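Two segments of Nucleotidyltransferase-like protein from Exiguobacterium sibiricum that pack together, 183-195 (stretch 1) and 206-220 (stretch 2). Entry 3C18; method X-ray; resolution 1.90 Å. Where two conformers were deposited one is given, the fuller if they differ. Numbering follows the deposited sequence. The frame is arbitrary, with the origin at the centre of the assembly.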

# COMPACT_ATOMS: atom_id res chain seq x y z
N ASP A 183 -24.26 4.64 -7.99
CA ASP A 183 -23.26 4.85 -9.06
C ASP A 183 -23.06 3.62 -9.93
O ASP A 183 -22.61 3.72 -11.08
CB ASP A 183 -21.90 5.29 -8.50
CG ASP A 183 -21.92 6.70 -7.98
OD1 ASP A 183 -22.99 7.35 -8.03
OD2 ASP A 183 -20.86 7.15 -7.50
N ASP A 184 -23.34 2.45 -9.35
CA ASP A 184 -23.27 1.16 -10.07
C ASP A 184 -23.98 0.03 -9.33
O ASP A 184 -23.36 -0.77 -8.63
CB ASP A 184 -21.83 0.76 -10.36
CG ASP A 184 -21.72 -0.23 -11.54
OD1 ASP A 184 -22.65 -1.05 -11.73
OD2 ASP A 184 -20.71 -0.17 -12.28
N PRO A 185 -25.30 -0.04 -9.48
CA PRO A 185 -26.12 -1.04 -8.77
C PRO A 185 -25.73 -2.49 -9.06
O PRO A 185 -25.92 -3.38 -8.23
CB PRO A 185 -27.53 -0.75 -9.28
CG PRO A 185 -27.49 0.71 -9.73
CD PRO A 185 -26.11 0.99 -10.16
N ASP A 186 -25.20 -2.73 -10.24
CA ASP A 186 -24.78 -4.08 -10.60
C ASP A 186 -23.60 -4.53 -9.71
O ASP A 186 -23.49 -5.67 -9.32
CB ASP A 186 -24.36 -4.19 -12.05
CG ASP A 186 -25.52 -4.27 -12.99
OD1 ASP A 186 -26.66 -4.56 -12.56
OD2 ASP A 186 -25.27 -4.06 -14.19
N VAL A 187 -22.70 -3.60 -9.42
CA VAL A 187 -21.55 -3.94 -8.56
C VAL A 187 -22.01 -4.11 -7.13
O VAL A 187 -21.67 -5.07 -6.44
CB VAL A 187 -20.47 -2.85 -8.63
CG1 VAL A 187 -19.40 -3.11 -7.57
CG2 VAL A 187 -19.91 -2.83 -10.06
N TYR A 188 -22.88 -3.21 -6.73
CA TYR A 188 -23.43 -3.25 -5.38
C TYR A 188 -24.16 -4.57 -5.14
O TYR A 188 -24.03 -5.17 -4.09
CB TYR A 188 -24.34 -2.05 -5.19
CG TYR A 188 -24.95 -1.90 -3.82
CD1 TYR A 188 -26.10 -2.59 -3.47
CD2 TYR A 188 -24.41 -1.01 -2.91
CE1 TYR A 188 -26.66 -2.42 -2.25
CE2 TYR A 188 -24.98 -0.85 -1.67
CZ TYR A 188 -26.11 -1.55 -1.35
OH TYR A 188 -26.69 -1.38 -0.12
N LYS A 189 -24.90 -5.03 -6.15
CA LYS A 189 -25.72 -6.24 -6.02
C LYS A 189 -24.84 -7.47 -5.94
O LYS A 189 -25.14 -8.42 -5.25
CB LYS A 189 -26.74 -6.39 -7.17
N LEU A 190 -23.74 -7.46 -6.68
CA LEU A 190 -22.79 -8.59 -6.65
C LEU A 190 -22.20 -8.74 -5.23
O LEU A 190 -22.00 -9.83 -4.71
CB LEU A 190 -21.66 -8.35 -7.67
CG LEU A 190 -20.75 -9.51 -7.93
CD1 LEU A 190 -21.58 -10.65 -8.44
CD2 LEU A 190 -19.63 -9.13 -8.90
N TYR A 191 -21.96 -7.61 -4.58
CA TYR A 191 -21.36 -7.62 -3.22
C TYR A 191 -22.37 -8.10 -2.19
O TYR A 191 -22.07 -8.89 -1.30
CB TYR A 191 -20.85 -6.23 -2.85
CG TYR A 191 -20.27 -6.09 -1.47
CD1 TYR A 191 -19.06 -6.67 -1.13
CD2 TYR A 191 -20.93 -5.34 -0.51
CE1 TYR A 191 -18.54 -6.51 0.13
CE2 TYR A 191 -20.41 -5.19 0.76
CZ TYR A 191 -19.23 -5.77 1.08
OH TYR A 191 -18.72 -5.58 2.35
N GLU A 192 -23.60 -7.66 -2.40
CA GLU A 192 -24.71 -7.95 -1.50
C GLU A 192 -24.98 -9.44 -1.52
O GLU A 192 -25.20 -10.06 -0.49
CB GLU A 192 -25.95 -7.16 -1.93
CG GLU A 192 -26.94 -6.91 -0.83
CD GLU A 192 -28.02 -5.90 -1.21
OE1 GLU A 192 -28.59 -6.04 -2.31
OE2 GLU A 192 -28.30 -4.97 -0.40
N GLN A 193 -24.95 -10.01 -2.71
CA GLN A 193 -25.14 -11.44 -2.91
C GLN A 193 -24.12 -12.23 -2.15
O GLN A 193 -24.40 -13.33 -1.69
CB GLN A 193 -24.93 -11.87 -4.37
CG GLN A 193 -25.98 -11.55 -5.38
CD GLN A 193 -25.41 -11.78 -6.80
OE1 GLN A 193 -24.52 -12.67 -7.01
NE2 GLN A 193 -25.88 -10.97 -7.76
N LEU A 194 -22.90 -11.71 -2.12
CA LEU A 194 -21.78 -12.40 -1.46
C LEU A 194 -21.99 -12.33 0.05
O LEU A 194 -21.83 -13.31 0.75
CB LEU A 194 -20.40 -11.81 -1.85
CG LEU A 194 -19.16 -12.41 -1.16
CD1 LEU A 194 -19.10 -13.87 -1.39
CD2 LEU A 194 -17.81 -11.74 -1.56
N LEU A 195 -22.40 -11.17 0.53
CA LEU A 195 -22.51 -10.99 1.97
C LEU A 195 -23.69 -11.75 2.51
O LEU A 195 -23.59 -12.46 3.50
CB LEU A 195 -22.67 -9.52 2.37
CG LEU A 195 -21.42 -8.65 2.27
CD1 LEU A 195 -21.59 -7.36 3.03
CD2 LEU A 195 -20.22 -9.43 2.76
N HIS A 206 -17.56 -18.79 -5.75
CA HIS A 206 -17.55 -19.14 -7.17
C HIS A 206 -18.47 -18.18 -7.95
O HIS A 206 -18.16 -17.73 -9.05
CB HIS A 206 -18.08 -20.57 -7.35
CG HIS A 206 -18.28 -20.97 -8.77
ND1 HIS A 206 -17.22 -21.18 -9.64
CD2 HIS A 206 -19.41 -21.23 -9.47
CE1 HIS A 206 -17.69 -21.53 -10.82
NE2 HIS A 206 -19.02 -21.56 -10.74
N LEU A 207 -19.63 -17.93 -7.36
CA LEU A 207 -20.60 -17.00 -7.97
C LEU A 207 -20.05 -15.56 -8.04
O LEU A 207 -20.22 -14.83 -9.02
CB LEU A 207 -21.88 -17.01 -7.16
CG LEU A 207 -22.77 -18.23 -7.34
CD1 LEU A 207 -24.07 -17.95 -6.60
CD2 LEU A 207 -23.02 -18.52 -8.82
N ALA A 208 -19.31 -15.18 -7.00
CA ALA A 208 -18.68 -13.86 -6.96
C ALA A 208 -17.59 -13.79 -8.00
O ALA A 208 -17.40 -12.77 -8.62
CB ALA A 208 -18.13 -13.54 -5.56
N LEU A 209 -16.88 -14.89 -8.24
CA LEU A 209 -15.81 -14.85 -9.25
C LEU A 209 -16.44 -14.70 -10.65
O LEU A 209 -15.92 -14.02 -11.55
CB LEU A 209 -14.89 -16.09 -9.20
CG LEU A 209 -13.91 -16.20 -8.02
CD1 LEU A 209 -13.39 -17.64 -7.77
CD2 LEU A 209 -12.78 -15.17 -8.25
N ILE A 210 -17.57 -15.36 -10.85
CA ILE A 210 -18.26 -15.30 -12.16
C ILE A 210 -18.61 -13.84 -12.45
O ILE A 210 -18.26 -13.30 -13.49
CB ILE A 210 -19.56 -16.10 -12.16
CG1 ILE A 210 -19.25 -17.60 -12.08
CG2 ILE A 210 -20.37 -15.80 -13.41
CD1 ILE A 210 -18.08 -17.97 -12.86
N GLY A 211 -19.25 -13.23 -11.47
CA GLY A 211 -19.71 -11.84 -11.58
C GLY A 211 -18.57 -10.89 -11.75
O GLY A 211 -18.63 -9.98 -12.56
N LEU A 212 -17.51 -11.12 -11.00
CA LEU A 212 -16.31 -10.28 -11.11
C LEU A 212 -15.71 -10.36 -12.50
O LEU A 212 -15.15 -9.35 -13.03
CB LEU A 212 -15.21 -10.70 -10.13
CG LEU A 212 -15.23 -10.15 -8.70
CD1 LEU A 212 -14.31 -10.98 -7.75
CD2 LEU A 212 -14.82 -8.71 -8.71
N GLU A 213 -15.71 -11.55 -13.08
CA GLU A 213 -15.00 -11.74 -14.35
C GLU A 213 -15.75 -11.00 -15.43
O GLU A 213 -15.17 -10.42 -16.35
CB GLU A 213 -14.82 -13.21 -14.69
CG GLU A 213 -14.01 -13.43 -15.95
CD GLU A 213 -13.63 -14.88 -16.18
OE1 GLU A 213 -14.16 -15.75 -15.46
OE2 GLU A 213 -12.78 -15.15 -17.07
N HIS A 214 -17.05 -11.00 -15.28
CA HIS A 214 -17.94 -10.33 -16.21
C HIS A 214 -17.74 -8.81 -16.16
O HIS A 214 -17.53 -8.15 -17.17
CB HIS A 214 -19.38 -10.65 -15.85
CG HIS A 214 -20.39 -10.09 -16.80
ND1 HIS A 214 -20.32 -10.27 -18.16
CD2 HIS A 214 -21.53 -9.39 -16.57
CE1 HIS A 214 -21.36 -9.69 -18.74
NE2 HIS A 214 -22.11 -9.15 -17.79
N LEU A 215 -17.82 -8.28 -14.95
CA LEU A 215 -17.70 -6.82 -14.72
C LEU A 215 -16.32 -6.27 -15.05
O LEU A 215 -16.12 -5.10 -15.42
CB LEU A 215 -18.13 -6.47 -13.28
CG LEU A 215 -19.61 -6.76 -13.07
CD1 LEU A 215 -20.11 -6.46 -11.68
CD2 LEU A 215 -20.40 -5.96 -14.05
N LEU A 216 -15.36 -7.16 -15.00
CA LEU A 216 -13.96 -6.83 -15.27
C LEU A 216 -13.80 -6.54 -16.75
O LEU A 216 -13.19 -5.57 -17.18
CB LEU A 216 -13.07 -8.01 -14.89
CG LEU A 216 -11.59 -7.82 -14.63
CD1 LEU A 216 -11.34 -6.46 -14.07
CD2 LEU A 216 -11.13 -8.86 -13.63
N GLN A 217 -14.28 -7.50 -17.53
CA GLN A 217 -14.31 -7.40 -18.98
C GLN A 217 -15.10 -6.13 -19.39
O GLN A 217 -14.73 -5.37 -20.27
CB GLN A 217 -14.97 -8.65 -19.58
CG GLN A 217 -15.32 -8.52 -21.05
CD GLN A 217 -14.13 -8.77 -21.94
OE1 GLN A 217 -13.67 -9.91 -22.05
NE2 GLN A 217 -13.64 -7.72 -22.61
N SER A 218 -16.16 -5.88 -18.66
CA SER A 218 -17.05 -4.75 -18.97
C SER A 218 -16.40 -3.38 -18.74
O SER A 218 -16.78 -2.41 -19.37
CB SER A 218 -18.33 -4.83 -18.13
OG SER A 218 -18.97 -6.11 -18.25
N LYS A 219 -15.44 -3.31 -17.83
CA LYS A 219 -14.79 -2.04 -17.45
C LYS A 219 -13.36 -1.96 -17.94
O LYS A 219 -12.57 -1.15 -17.51
CB LYS A 219 -14.80 -1.87 -15.93
CG LYS A 219 -16.21 -1.93 -15.33
CD LYS A 219 -16.28 -1.50 -13.88
CE LYS A 219 -17.70 -1.56 -13.34
NZ LYS A 219 -18.52 -0.43 -13.81
N VAL A 220 -13.07 -2.80 -18.89
CA VAL A 220 -11.72 -2.96 -19.40
C VAL A 220 -11.21 -1.63 -19.96
O VAL A 220 -10.04 -1.25 -19.78
CB VAL A 220 -11.67 -4.12 -20.45
CG1 VAL A 220 -12.33 -3.70 -21.76
CG2 VAL A 220 -10.22 -4.55 -20.68

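At the centre of this contact Leu 190 acts as a knob, its side chain sitting in a hole formed by Ala 208, Gly 211, Leu 212 and Leu 215 on the facing helix. Two of these four residues, Ala 208 and Gly 211, are small, and at Gly 211 the absence of a side chain is essential to the fit. Leu 190 CD2 comes within 3.5 Å of Gly 211 C and 3.6 Å of Leu 212 N, so the methyl rests on the main chain itself. Gly 211 has no side chain to stand in the way; a CB built there with ideal geometry would lie 2.3 Å from Leu 190 CD1, a clear clash. The apolar methyl leaves no polar group of this peptide unpaired, since both are bonded within their own helix: Leu 212 N donates to Ala 208 O, and Gly 211 O accepts from Leu 215 N.

The backbones reflect this fit. The helices 185-195 and 206-218 run nearly antiparallel, at 171°, and their axes approach to 9.8 Å. The CA atoms of Leu 190 and Gly 211 are 6.7 Å apart and those of Leu 194 and Ala 208 are 6.5 Å apart, whereas Val 187 CA and Leu 215 CA stand 7.8 Å apart, where the facing residue is a leucine and not glycine or alanine.

Around the knob, aliphatic groups meet without directional bonds. Leu 215 points toward the first helix, and Leu 215 CD1 lies 3.9 Å from Leu 190 CD2 and 4.0 Å from Val 187 CG2, joining two successive turns of that helix. In the other direction along the groove, Leu 194 CD1 meets Ala 208 CB at 4.3 Å; the single methyl of alanine offers an apolar surface while taking little room.

Beyond Val 187 the contact changes character. Lys 219, just past the end of its helix, extends a long side chain whose aliphatic part still suits apolar company: Lys 219 CE is 4.2 Å from Val 187 CG2. The charged end goes further, and Lys 219 NZ donates a hydrogen bond to Asp 184 OD2 at 2.7 Å, within a salt bridge that is the sole polar bond across the two stretches. Asp 184 suits this place because its carboxylate has two oxygens to offer. While OD2 receives the lysine, Asp 184 OD1 accepts a weak capping bond of 3.4 Å from Val 187 N, which also donates weakly to Asp 184 O; at a helix start the first amides have no full turn of helix before them to supply the usual acceptors. One short acidic side chain thus caps its own helix and ties it to the other stretch.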